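Local coordinates for diaminopimelate decarboxylase (Psychromonas ingrahamii, PDB 4XG1), which probably catalyses the pyridoxal phosphate-dependent decarboxylation of meso-diaminopimelate to L-lysine, the last step of lysine biosynthesis, at residues I194-H200 with I232-G238; F13-L17 with V395-A400. The contacts are given in a common frame with arbitrary orientation. Residues are numbered along the deposited sequence.

Contact 1 (I194-H200 with I232-G238). With LLP ((2S)-2-amino-6-[[3-hydroxy-2-methyl-5-(phosphonooxymethyl)pyridin-4-yl]methylideneamino]hexanoic acid), chain T; SCN (thiocyanate ion), chain M.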
ATOM      1  N   ILE B 194      34.486   7.095   8.465  1.00 33.52           N
ATOM      2  CA  ILE B 194      34.111   5.720   8.682  1.00 31.95           C
ATOM      3  C   ILE B 194      33.906   5.427  10.159  1.00 33.89           C
ATOM      4  O   ILE B 194      34.833   5.547  10.957  1.00 34.90           O
ATOM      5  CB  ILE B 194      35.175   4.792   8.095  1.00 30.66           C
ATOM      6  CG1 ILE B 194      35.232   4.980   6.573  1.00 33.09           C
ATOM      7  CG2 ILE B 194      34.872   3.351   8.455  1.00 29.51           C
ATOM      8  CD1 ILE B 194      36.507   4.499   5.890  1.00 35.73           C
ATOM      9  N   LYS B 195      32.694   5.022  10.523  1.00 34.99           N
ATOM     10  CA  LYS B 195      32.402   4.647  11.907  1.00 35.94           C
ATOM     11  C   LYS B 195      32.064   3.207  12.098  1.00 31.57           C
ATOM     12  O   LYS B 195      32.238   2.680  13.214  1.00 32.11           O
ATOM     13  CB  LYS B 195      31.233   5.467  12.454  1.00 43.46           C
ATOM     14  CG  LYS B 195      31.444   6.970  12.319  1.00 49.35           C
ATOM     15  CD  LYS B 195      32.584   7.471  13.200  1.00 49.21           C
ATOM     16  CE  LYS B 195      32.093   7.784  14.594  1.00 53.31           C
ATOM     17  NZ  LYS B 195      33.239   8.212  15.443  1.00 56.92           N
ATOM     18  N   GLY B 196      31.569   2.545  11.049  1.00 26.82           N
ATOM     19  CA  GLY B 196      31.013   1.221  11.270  1.00 24.12           C
ATOM     20  C   GLY B 196      30.904   0.309  10.094  1.00 22.98           C
ATOM     21  O   GLY B 196      31.258   0.644   8.966  1.00 19.80           O
ATOM     22  N   VAL B 197      30.422  -0.890  10.403  1.00 24.26           N
ATOM     23  CA  VAL B 197      30.027  -1.864   9.400  1.00 23.99           C
ATOM     24  C   VAL B 197      28.578  -2.246   9.644  1.00 21.96           C
ATOM     25  O   VAL B 197      28.154  -2.485  10.791  1.00 22.51           O
ATOM     26  CB  VAL B 197      30.942  -3.090   9.480  1.00 26.09           C
ATOM     27  CG1 VAL B 197      30.335  -4.308   8.774  1.00 26.64           C
ATOM     28  CG2 VAL B 197      32.271  -2.741   8.840  1.00 27.31           C
ATOM     29  N   ASP B 198      27.832  -2.378   8.556  1.00 21.26           N
ATOM     30  CA  ASP B 198      26.394  -2.647   8.635  1.00 21.18           C
ATOM     31  C   ASP B 198      25.952  -3.800   7.732  1.00 20.50           C
ATOM     32  O   ASP B 198      26.542  -4.054   6.680  1.00 18.72           O
ATOM     33  CB  ASP B 198      25.652  -1.360   8.235  1.00 21.64           C
ATOM     34  CG  ASP B 198      24.173  -1.573   8.016  1.00 22.93           C
ATOM     35  OD1 ASP B 198      23.446  -1.884   9.004  1.00 22.11           O
ATOM     36  OD2 ASP B 198      23.764  -1.434   6.841  1.00 22.17           O
ATOM     37  N   CYS B 199      24.925  -4.517   8.174  1.00 19.78           N
ATOM     38  CA  CYS B 199      24.241  -5.423   7.301  1.00 18.69           C
ATOM     39  C   CYS B 199      22.783  -5.662   7.689  1.00 17.39           C
ATOM     40  O   CYS B 199      22.376  -5.444   8.850  1.00 18.00           O
ATOM     41  CB  CYS B 199      24.955  -6.758   7.251  1.00 19.08           C
ATOM     42  SG  CYS B 199      24.626  -7.724   8.746  1.00 22.51           S
ATOM     43  N   HIS B 200      22.005  -6.116   6.706  1.00 15.14           N
ATOM     44  CA  HIS B 200      20.672  -6.576   6.987  1.00 15.07           C
ATOM     45  C   HIS B 200      20.374  -7.742   6.026  1.00 13.52           C
ATOM     46  O   HIS B 200      20.401  -7.542   4.842  1.00 13.69           O
ATOM     47  CB  HIS B 200      19.664  -5.418   6.855  1.00 15.13           C
ATOM     48  CG  HIS B 200      18.243  -5.841   7.025  1.00 15.60           C
ATOM     49  ND1 HIS B 200      17.655  -5.967   8.260  1.00 16.27           N
ATOM     50  CD2 HIS B 200      17.305  -6.206   6.125  1.00 16.53           C
ATOM     51  CE1 HIS B 200      16.419  -6.411   8.125  1.00 16.65           C
ATOM     52  NE2 HIS B 200      16.170  -6.540   6.834  1.00 17.70           N
ATOM     53  N   ILE B 232      37.061   0.627  13.187  1.00 34.67           N
ATOM     54  CA  ILE B 232      35.635   0.395  13.157  1.00 34.14           C
ATOM     55  C   ILE B 232      34.997   0.460  14.525  1.00 36.63           C
ATOM     56  O   ILE B 232      35.171  -0.392  15.322  1.00 39.33           O
ATOM     57  CB  ILE B 232      35.302  -0.936  12.453  1.00 33.16           C
ATOM     58  CG1 ILE B 232      35.637  -0.850  10.987  1.00 30.45           C
ATOM     59  CG2 ILE B 232      33.842  -1.307  12.603  1.00 33.18           C
ATOM     60  CD1 ILE B 232      34.921   0.247  10.299  1.00 31.82           C
ATOM     61  N   SER B 233      34.194   1.477  14.766  1.00 38.82           N
ATOM     62  CA  SER B 233      33.676   1.763  16.124  1.00 36.58           C
ATOM     63  C   SER B 233      32.446   0.933  16.483  1.00 34.21           C
ATOM     64  O   SER B 233      32.207   0.631  17.674  1.00 32.89           O
ATOM     65  CB  SER B 233      33.327   3.241  16.260  1.00 35.88           C
ATOM     66  OG  SER B 233      34.248   4.033  15.525  1.00 35.78           O
ATOM     67  N   HIS B 234      31.645   0.586  15.464  1.00 32.49           N
ATOM     68  CA  HIS B 234      30.436  -0.253  15.688  1.00 28.62           C
ATOM     69  C   HIS B 234      30.109  -1.180  14.520  1.00 25.71           C
ATOM     70  O   HIS B 234      30.521  -0.958  13.373  1.00 20.87           O
ATOM     71  CB  HIS B 234      29.213   0.620  16.017  1.00 27.58           C
ATOM     72  CG  HIS B 234      28.770   1.495  14.885  1.00 29.81           C
ATOM     73  ND1 HIS B 234      27.969   1.038  13.857  1.00 29.87           N
ATOM     74  CD2 HIS B 234      29.028   2.803  14.610  1.00 32.09           C
ATOM     75  CE1 HIS B 234      27.774   2.012  12.985  1.00 31.42           C
ATOM     76  NE2 HIS B 234      28.393   3.098  13.426  1.00 32.76           N
ATOM     77  N   LEU B 235      29.371  -2.224  14.868  1.00 25.00           N
ATOM     78  CA  LEU B 235      28.873  -3.199  13.925  1.00 24.77           C
ATOM     79  C   LEU B 235      27.365  -3.294  14.049  1.00 23.05           C
ATOM     80  O   LEU B 235      26.836  -3.631  15.127  1.00 22.98           O
ATOM     81  CB  LEU B 235      29.453  -4.567  14.242  1.00 26.52           C
ATOM     82  CG  LEU B 235      28.929  -5.720  13.376  1.00 29.42           C
ATOM     83  CD1 LEU B 235      29.406  -5.585  11.944  1.00 29.88           C
ATOM     84  CD2 LEU B 235      29.380  -7.030  13.989  1.00 29.54           C
ATOM     85  N   ASP B 236      26.684  -2.988  12.949  1.00 21.41           N
ATOM     86  CA  ASP B 236      25.221  -2.965  12.902  1.00 19.32           C
ATOM     87  C   ASP B 236      24.720  -4.245  12.208  1.00 17.86           C
ATOM     88  O   ASP B 236      24.983  -4.484  11.032  1.00 16.72           O
ATOM     89  CB  ASP B 236      24.786  -1.702  12.133  1.00 19.07           C
ATOM     90  CG  ASP B 236      23.262  -1.483  12.150  1.00 19.76           C
ATOM     91  OD1 ASP B 236      22.472  -2.450  12.162  1.00 18.23           O
ATOM     92  OD2 ASP B 236      22.855  -0.319  12.040  1.00 21.03           O
ATOM     93  N   LEU B 237      24.003  -5.056  12.945  1.00 16.68           N
ATOM     94  CA  LEU B 237      23.519  -6.329  12.443  1.00 15.78           C
ATOM     95  C   LEU B 237      22.087  -6.347  11.882  1.00 14.80           C
ATOM     96  O   LEU B 237      21.516  -7.406  11.634  1.00 13.78           O
ATOM     97  CB  LEU B 237      23.626  -7.352  13.568  1.00 16.41           C
ATOM     98  CG  LEU B 237      25.071  -7.597  13.962  1.00 17.65           C
ATOM     99  CD1 LEU B 237      25.135  -8.491  15.191  1.00 18.43           C
ATOM    100  CD2 LEU B 237      25.853  -8.212  12.798  1.00 18.14           C
ATOM    101  N   GLY B 238      21.515  -5.171  11.663  1.00 14.62           N
ATOM    102  CA  GLY B 238      20.207  -5.040  11.071  1.00 13.40           C
ATOM    103  C   GLY B 238      19.144  -5.657  11.931  1.00 13.16           C
ATOM    104  O   GLY B 238      19.327  -5.811  13.152  1.00 13.15           O
TER
HETATM  105  N1  LLP T 508      16.869  -2.692   8.890  1.00  9.41           N
HETATM  106  C2  LLP T 508      16.785  -2.580   7.560  1.00  9.06           C
HETATM  107  C2' LLP T 508      17.926  -1.951   6.801  1.00  9.02           C
HETATM  108  C3  LLP T 508      15.555  -3.059   6.900  1.00  9.09           C
HETATM  109  O3  LLP T 508      15.434  -2.995   5.554  1.00  9.55           O
HETATM  110  C4  LLP T 508      14.490  -3.659   7.710  1.00  8.87           C
HETATM  111  C4' LLP T 508      13.223  -4.206   7.131  1.00  9.12           C
HETATM  112  C5  LLP T 508      14.703  -3.728   9.170  1.00  8.42           C
HETATM  113  C6  LLP T 508      15.889  -3.216   9.677  1.00  9.07           C
HETATM  114  C5' LLP T 508      13.682  -4.298  10.116  1.00  7.86           C
HETATM  115  OP4 LLP T 508      13.391  -5.616   9.864  1.00  7.19           O
HETATM  116  P   LLP T 508      12.399  -6.491  10.767  1.00  7.64           P
HETATM  117  OP1 LLP T 508      11.174  -5.603  10.932  1.00  7.01           O
HETATM  118  OP2 LLP T 508      12.223  -7.858  10.065  1.00  6.90           O
HETATM  119  OP3 LLP T 508      13.153  -6.884  12.052  1.00  7.61           O
HETATM  120  N   LLP T 508       6.637  -5.191   4.512  1.00  8.90           N
HETATM  121  CA  LLP T 508       7.268  -6.517   4.904  1.00  9.03           C
HETATM  122  CB  LLP T 508       8.448  -6.310   5.846  1.00  9.14           C
HETATM  123  CG  LLP T 508       9.823  -6.278   5.206  1.00  9.21           C
HETATM  124  CD  LLP T 508      10.652  -5.104   5.675  1.00  9.07           C
HETATM  125  CE  LLP T 508      12.101  -5.240   5.171  1.00  9.33           C
HETATM  126  NZ  LLP T 508      13.112  -4.295   5.688  1.00  9.17           N
HETATM  127  C   LLP T 508       6.246  -7.333   5.658  1.00  8.89           C
HETATM  128  O   LLP T 508       5.156  -6.875   5.955  1.00  8.30           O
HETATM  129  OXT LLP T 508       6.463  -8.477   6.022  1.00  9.16           O
HETATM  130  S   SCN M 501      16.452  -7.182   2.807  1.00 41.09           S
HETATM  131  C   SCN M 501      15.166  -7.239   3.624  1.00 29.36           C
HETATM  132  N   SCN M 501      14.232  -7.343   4.302  1.00 21.76           N
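Two neighbouring parallel strands of the TIM barrel meet, 192-198 and 234-236, the ends of a beta-alpha-beta unit whose crossover is helix 209-227; just past the first strand, H200 reaches the cofactor pocket. Between 194-198 and 234-236 the axes approach to 4.6 Å at 28°. A ladder of backbone hydrogen bonds joins them: H234 N to K195 O (3.1 Å), V197 N to H234 O (3.0 Å), D236 N to V197 O (2.7 Å) and C199 N to D236 O (2.9 Å). K195 O also accepts from S233 N (2.8 Å) and so takes two successive backbone N atoms.

V197 and L235 share one face of the sheet, V197 CG1 meeting L235 CD1 at 3.5 Å, and both pack on L218 of helix 209-227. On the face with H234, D198 and D236, the CA of G196 lies over the H234 ring in a CH-pi contact, 3.9 Å from its centroid; a beta carbon on G196 would clash with this imidazole. D236 OD1 accepts from G238 N (2.9 Å) in an Asx turn.

One face of the H200 ring lies over the pyridine of LLP, an imine of the cofactor with lysine: C4 is over that face and H200 CE1 is 3.4 Å from LLP C5. H200 ND1 accepts from G239 N, while H200 NE2 donates weakly to the thiocyanate N (3.3 Å). D198 OD1 and D236 OD1, acceptors 3.4 Å apart, share no hydrogen bond, and E274, a predicted cofactor ligand, adds another acid; G238 N, a weak bond from N124 to D236 OD2 and possibly protonation would offset the charge.

Contact 2 (F13-L17 with V395-A400)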
ATOM      1  N   PHE B  13      -9.290  -9.398  26.102  1.00 25.53           N
ATOM      2  CA  PHE B  13      -8.845  -8.221  26.804  1.00 24.71           C
ATOM      3  C   PHE B  13      -7.524  -7.815  26.253  1.00 25.08           C
ATOM      4  O   PHE B  13      -6.772  -8.630  25.755  1.00 27.06           O
ATOM      5  CB  PHE B  13      -8.619  -8.520  28.293  1.00 27.56           C
ATOM      6  CG  PHE B  13      -9.765  -8.108  29.191  1.00 26.84           C
ATOM      7  CD1 PHE B  13     -11.059  -8.597  28.970  1.00 26.97           C
ATOM      8  CD2 PHE B  13      -9.546  -7.241  30.263  1.00 25.67           C
ATOM      9  CE1 PHE B  13     -12.107  -8.222  29.794  1.00 25.67           C
ATOM     10  CE2 PHE B  13     -10.597  -6.857  31.078  1.00 24.88           C
ATOM     11  CZ  PHE B  13     -11.870  -7.353  30.852  1.00 23.74           C
ATOM     12  N   VAL B  14      -7.249  -6.534  26.363  1.00 25.18           N
ATOM     13  CA  VAL B  14      -5.997  -5.999  25.980  1.00 24.25           C
ATOM     14  C   VAL B  14      -5.530  -5.297  27.219  1.00 23.61           C
ATOM     15  O   VAL B  14      -6.137  -4.322  27.645  1.00 22.58           O
ATOM     16  CB  VAL B  14      -6.072  -5.028  24.749  1.00 24.44           C
ATOM     17  CG1 VAL B  14      -7.259  -4.078  24.826  1.00 23.80           C
ATOM     18  CG2 VAL B  14      -4.751  -4.260  24.605  1.00 23.89           C
ATOM     19  N   GLU B  15      -4.448  -5.813  27.797  1.00 23.91           N
ATOM     20  CA  GLU B  15      -4.027  -5.417  29.133  1.00 23.79           C
ATOM     21  C   GLU B  15      -5.300  -5.412  30.015  1.00 24.30           C
ATOM     22  O   GLU B  15      -6.064  -6.392  29.996  1.00 25.53           O
ATOM     23  CB  GLU B  15      -3.275  -4.096  29.066  1.00 22.78           C
ATOM     24  CG  GLU B  15      -2.033  -4.218  28.193  1.00 23.09           C
ATOM     25  CD  GLU B  15      -1.110  -3.014  28.228  1.00 24.08           C
ATOM     26  OE1 GLU B  15      -1.244  -2.173  29.159  1.00 25.38           O
ATOM     27  OE2 GLU B  15      -0.253  -2.899  27.318  1.00 22.50           O
ATOM     28  N   GLY B  16      -5.597  -4.313  30.686  1.00 26.64           N
ATOM     29  CA  GLY B  16      -6.739  -4.266  31.579  1.00 30.23           C
ATOM     30  C   GLY B  16      -8.108  -4.026  30.962  1.00 32.62           C
ATOM     31  O   GLY B  16      -9.101  -4.024  31.675  1.00 35.87           O
ATOM     32  N   LEU B  17      -8.192  -3.851  29.646  1.00 32.81           N
ATOM     33  CA  LEU B  17      -9.445  -3.444  29.041  1.00 29.47           C
ATOM     34  C   LEU B  17     -10.030  -4.493  28.115  1.00 30.10           C
ATOM     35  O   LEU B  17      -9.312  -5.151  27.341  1.00 37.24           O
ATOM     36  CB  LEU B  17      -9.246  -2.158  28.279  1.00 30.79           C
ATOM     37  CG  LEU B  17      -9.076  -0.868  29.073  1.00 32.75           C
ATOM     38  CD1 LEU B  17      -8.799   0.269  28.089  1.00 33.26           C
ATOM     39  CD2 LEU B  17     -10.311  -0.536  29.911  1.00 33.09           C
ATOM     40  N   VAL B 395      -3.326   1.143  24.274  1.00 20.08           N
ATOM     41  CA  VAL B 395      -3.817   0.784  25.576  1.00 22.70           C
ATOM     42  C   VAL B 395      -2.706   0.702  26.614  1.00 27.40           C
ATOM     43  O   VAL B 395      -1.645   0.112  26.386  1.00 27.60           O
ATOM     44  CB  VAL B 395      -4.536  -0.541  25.567  1.00 23.51           C
ATOM     45  CG1 VAL B 395      -4.947  -0.917  26.988  1.00 25.06           C
ATOM     46  CG2 VAL B 395      -5.771  -0.446  24.698  1.00 24.14           C
ATOM     47  N   ASP B 396      -2.962   1.347  27.757  1.00 31.00           N
ATOM     48  CA  ASP B 396      -2.051   1.349  28.889  1.00 30.16           C
ATOM     49  C   ASP B 396      -2.821   0.967  30.154  1.00 31.95           C
ATOM     50  O   ASP B 396      -3.628   1.747  30.672  1.00 32.92           O
ATOM     51  CB  ASP B 396      -1.428   2.720  29.057  1.00 29.32           C
ATOM     52  CG  ASP B 396      -0.352   2.714  30.084  1.00 34.21           C
ATOM     53  OD1 ASP B 396      -0.215   1.638  30.749  1.00 34.94           O
ATOM     54  OD2 ASP B 396       0.382   3.747  30.198  1.00 32.50           O
ATOM     55  N   GLY B 397      -2.591  -0.241  30.627  1.00 32.49           N
ATOM     56  CA  GLY B 397      -3.292  -0.737  31.787  1.00 34.55           C
ATOM     57  C   GLY B 397      -4.782  -0.730  31.588  1.00 35.92           C
ATOM     58  O   GLY B 397      -5.331  -1.581  30.901  1.00 35.05           O
ATOM     59  N   GLU B 398      -5.433   0.267  32.171  1.00 42.80           N
ATOM     60  CA  GLU B 398      -6.884   0.418  32.054  1.00 46.96           C
ATOM     61  C   GLU B 398      -7.277   1.679  31.291  1.00 41.04           C
ATOM     62  O   GLU B 398      -8.453   2.030  31.249  1.00 41.15           O
ATOM     63  CB  GLU B 398      -7.532   0.400  33.446  1.00 52.18           C
ATOM     64  CG  GLU B 398      -8.424  -0.814  33.670  1.00 59.39           C
ATOM     65  CD  GLU B 398      -9.114  -0.846  35.026  1.00 65.71           C
ATOM     66  OE1 GLU B 398      -8.385  -0.779  36.047  1.00 61.97           O
ATOM     67  OE2 GLU B 398     -10.373  -0.983  35.055  1.00 64.96           O
ATOM     68  N   LYS B 399      -6.291   2.343  30.702  1.00 36.83           N
ATOM     69  CA  LYS B 399      -6.505   3.543  29.905  1.00 38.04           C
ATOM     70  C   LYS B 399      -6.190   3.334  28.419  1.00 31.48           C
ATOM     71  O   LYS B 399      -5.172   2.735  28.073  1.00 28.21           O
ATOM     72  CB  LYS B 399      -5.640   4.654  30.440  1.00 41.97           C
ATOM     73  CG  LYS B 399      -6.184   5.195  31.747  1.00 46.69           C
ATOM     74  CD  LYS B 399      -5.192   6.095  32.448  1.00 50.45           C
ATOM     75  CE  LYS B 399      -3.768   5.609  32.203  1.00 54.65           C
ATOM     76  NZ  LYS B 399      -2.746   6.343  32.981  1.00 58.64           N
ATOM     77  N   ALA B 400      -7.105   3.807  27.574  1.00 26.19           N
ATOM     78  CA  ALA B 400      -6.987   3.740  26.110  1.00 23.58           C
ATOM     79  C   ALA B 400      -6.807   5.128  25.553  1.00 21.15           C
ATOM     80  O   ALA B 400      -7.591   6.004  25.840  1.00 19.26           O
ATOM     81  CB  ALA B 400      -8.236   3.128  25.524  1.00 23.37           C
TER
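Two beta hairpins, each closed by a type II' turn, V14-L17 and D396-K399, pack against each other at their tips. The main bump is L17, whose side chain fits a hollow in the second hairpin lined by V395, the backbone of E398 and A400: L17 CD2 lies 3.4 Å from E398 O, and L17 CD1 lies 3.9 Å from A400 CB and 4.2 Å from V395 CG1. V14 packs against V395 as well, V14 CG2 lying 3.8 Å from V395 CB. Helix 19-26 borders this apolar patch, placing V22 against both L17 and A400. Beside this hollow G16 lets the backbones close in, since a beta carbon there would clash with G397 O. E15 extends alongside the opposing turn, its OE2 bonded to S34 OG and A36 N. Two hydrogen bonds join the tips at G397: G397 N donates to E15 OE1 at 2.8 Å, and G16 N donates to G397 O, also at 2.8 Å.

In the fold
Contacts 1 and 2 lie on opposite sides of the chain's centre, their centres 38 Å apart and their nearest atoms about 24 Å apart, so neither touches the other. Contact 1 joins adjacent strands of the barrel and leads directly to the bound LLP through H200; contact 2 lies away from that site and joins the N-terminal hairpin to the beta-rich part of the chain, where strand 391-396 runs parallel to 30-34. The segments of contact 1 are 32 residues apart at their closest ends, those of contact 2 378, so the latter brings an N-terminal hairpin against a late one. The LLP pocket draws further on R313, Y317 and Y376, and on E349 of the second subunit.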